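Long-range contact in uncharacterized protein (Enterococcus faecalis, PDB 3CLQ), which is of unknown function but may be related to the AllG subunit of oxamate carbamoyltransferase: residues A204-M209 against E221-L226. Numbering follows the deposited sequence.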
loop_
_atom_site.group_PDB
_atom_site.type_symbol
_atom_site.label_atom_id
_atom_site.label_comp_id
_atom_site.label_asym_id
_atom_site.label_seq_id
_atom_site.Cartn_x
_atom_site.Cartn_y
_atom_site.Cartn_z
ATOM N N ALA B 204 -7.686 -2.525 -9.229
ATOM C CA ALA B 204 -7.674 -2.233 -10.645
ATOM C C ALA B 204 -8.577 -3.219 -11.400
ATOM O O ALA B 204 -9.200 -2.864 -12.399
ATOM C CB ALA B 204 -6.259 -2.274 -11.180
ATOM N N LEU B 205 -8.653 -4.454 -10.921
ATOM C CA LEU B 205 -9.516 -5.456 -11.543
ATOM C C LEU B 205 -11.023 -5.234 -11.356
ATOM O O LEU B 205 -11.801 -5.594 -12.231
ATOM C CB LEU B 205 -9.172 -6.851 -11.026
ATOM C CG LEU B 205 -7.896 -7.517 -11.540
ATOM C CD1 LEU B 205 -7.694 -8.831 -10.818
ATOM C CD2 LEU B 205 -7.984 -7.757 -13.048
ATOM N N THR B 206 -11.439 -4.678 -10.221
ATOM C CA THR B 206 -12.857 -4.616 -9.900
ATOM C C THR B 206 -13.723 -4.021 -11.010
ATOM O O THR B 206 -14.690 -4.648 -11.440
ATOM C CB THR B 206 -13.126 -3.847 -8.589
ATOM O OG1 THR B 206 -12.667 -4.609 -7.462
ATOM C CG2 THR B 206 -14.612 -3.564 -8.427
ATOM N N PRO B 207 -13.388 -2.807 -11.480
ATOM C CA PRO B 207 -14.243 -2.153 -12.479
ATOM C C PRO B 207 -14.556 -3.102 -13.649
ATOM O O PRO B 207 -15.680 -3.176 -14.125
ATOM C CB PRO B 207 -13.381 -0.976 -12.973
ATOM C CG PRO B 207 -12.334 -0.755 -11.930
ATOM C CD PRO B 207 -12.199 -2.002 -11.118
ATOM N N TYR B 208 -13.542 -3.826 -14.094
ATOM C CA TYR B 208 -13.688 -4.762 -15.202
ATOM C C TYR B 208 -14.516 -5.997 -14.856
ATOM O O TYR B 208 -15.298 -6.463 -15.682
ATOM C CB TYR B 208 -12.312 -5.161 -15.742
ATOM C CG TYR B 208 -11.449 -3.971 -16.034
ATOM C CD1 TYR B 208 -11.948 -2.887 -16.741
ATOM C CD2 TYR B 208 -10.139 -3.911 -15.577
ATOM C CE1 TYR B 208 -11.171 -1.777 -16.993
ATOM C CE2 TYR B 208 -9.346 -2.808 -15.823
ATOM C CZ TYR B 208 -9.867 -1.747 -16.539
ATOM O OH TYR B 208 -9.067 -0.654 -16.796
HETATM N N MSE B 209 -14.358 -6.524 -13.649
HETATM C CA MSE B 209 -15.148 -7.665 -13.233
HETATM C C MSE B 209 -16.609 -7.288 -13.206
HETATM O O MSE B 209 -17.472 -8.073 -13.557
HETATM C CB MSE B 209 -14.752 -8.163 -11.849
HETATM C CG MSE B 209 -13.356 -8.753 -11.733
HETATM SE SE MSE B 209 -12.885 -8.990 -9.840
HETATM C CE MSE B 209 -14.050 -10.450 -9.400
ATOM N N GLU B 221 -18.569 -14.059 -3.638
ATOM C CA GLU B 221 -17.610 -15.045 -3.161
ATOM C C GLU B 221 -16.204 -14.864 -3.754
ATOM O O GLU B 221 -15.199 -15.176 -3.098
ATOM C CB GLU B 221 -18.151 -16.480 -3.267
ATOM C CG GLU B 221 -17.865 -17.224 -4.523
ATOM C CD GLU B 221 -18.316 -18.692 -4.417
ATOM O OE1 GLU B 221 -19.417 -19.043 -4.940
ATOM O OE2 GLU B 221 -17.574 -19.495 -3.789
ATOM N N VAL B 222 -16.108 -14.306 -4.953
ATOM C CA VAL B 222 -14.786 -13.964 -5.467
ATOM C C VAL B 222 -14.070 -12.849 -4.653
ATOM O O VAL B 222 -12.848 -12.884 -4.496
ATOM C CB VAL B 222 -14.830 -13.614 -6.949
ATOM C CG1 VAL B 222 -13.614 -12.833 -7.336
ATOM C CG2 VAL B 222 -14.910 -14.876 -7.774
ATOM N N PHE B 223 -14.801 -11.873 -4.123
ATOM C CA PHE B 223 -14.146 -10.908 -3.252
ATOM C C PHE B 223 -13.726 -11.588 -1.965
ATOM O O PHE B 223 -12.663 -11.299 -1.421
ATOM C CB PHE B 223 -15.064 -9.746 -2.894
ATOM C CG PHE B 223 -15.498 -8.932 -4.064
ATOM C CD1 PHE B 223 -14.555 -8.399 -4.945
ATOM C CD2 PHE B 223 -16.851 -8.681 -4.279
ATOM C CE1 PHE B 223 -14.955 -7.642 -6.029
ATOM C CE2 PHE B 223 -17.266 -7.906 -5.359
ATOM C CZ PHE B 223 -16.328 -7.392 -6.242
ATOM N N GLU B 224 -14.572 -12.481 -1.466
ATOM C CA GLU B 224 -14.258 -13.185 -0.241
ATOM C C GLU B 224 -12.936 -13.906 -0.438
ATOM O O GLU B 224 -12.075 -13.898 0.440
ATOM C CB GLU B 224 -15.339 -14.195 0.046
ATOM C CG GLU B 224 -15.697 -14.394 1.503
ATOM C CD GLU B 224 -17.182 -14.807 1.648
ATOM O OE1 GLU B 224 -17.986 -13.903 2.007
ATOM O OE2 GLU B 224 -17.540 -15.992 1.363
ATOM N N PHE B 225 -12.783 -14.513 -1.609
ATOM C CA PHE B 225 -11.578 -15.229 -1.983
ATOM C C PHE B 225 -10.353 -14.294 -2.136
ATOM O O PHE B 225 -9.239 -14.600 -1.674
ATOM C CB PHE B 225 -11.856 -15.995 -3.283
ATOM C CG PHE B 225 -10.675 -16.754 -3.825
ATOM C CD1 PHE B 225 -10.459 -18.084 -3.466
ATOM C CD2 PHE B 225 -9.805 -16.161 -4.719
ATOM C CE1 PHE B 225 -9.378 -18.812 -3.981
ATOM C CE2 PHE B 225 -8.717 -16.873 -5.226
ATOM C CZ PHE B 225 -8.506 -18.198 -4.859
ATOM N N LEU B 226 -10.562 -13.142 -2.762
ATOM C CA LEU B 226 -9.451 -12.266 -3.056
ATOM C C LEU B 226 -8.851 -11.600 -1.817
ATOM O O LEU B 226 -7.663 -11.287 -1.807
ATOM C CB LEU B 226 -9.813 -11.258 -4.150
ATOM C CG LEU B 226 -10.028 -11.806 -5.586
ATOM C CD1 LEU B 226 -10.673 -10.728 -6.451
ATOM C CD2 LEU B 226 -8.747 -12.360 -6.273
#
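An antiparallel helical hairpin, helix 195-210 followed after a short turn by helix 216-226, brings the two segments together, their axes 167° apart in direction. The spacing is wide, 12.8 Å between the axes, so side chains alone bridge it, chiefly one long one, Met209, a selenomethionine. Its CG lies anti to its own carbonyl carbon, the chain runs on extended through chi2 and then bends at chi3 (71°), which sends CE tip to tip against Val222, whose CG1 stands anti to the backbone N. On the way, Met209 SE passes 4.4 Å from Leu226 CD1, one helical turn beyond Val222. Leu162 of helix 146-168 touches both Met209 and Val222, so this long helix joins the same buried apolar layer.

Phe223 starts off to one side of the gap, but the end of its side chain comes nearer, and the ring crosses the Thr206 side chain at about a right angle; Phe223 CE1 also lies 4.5 Å from Met209 CE. Phe223 and Thr206 of the second subunit pack on Thr206 and Phe223 here, so this flank of the hairpin lies at the dimer interface. The Thr206 hydroxyl, beside its own backbone N, hydrogen-bonds to the carbonyl oxygen of Val202 one turn earlier, and this same Thr206 OG1 lies 4.1 Å from Phe223 CE1.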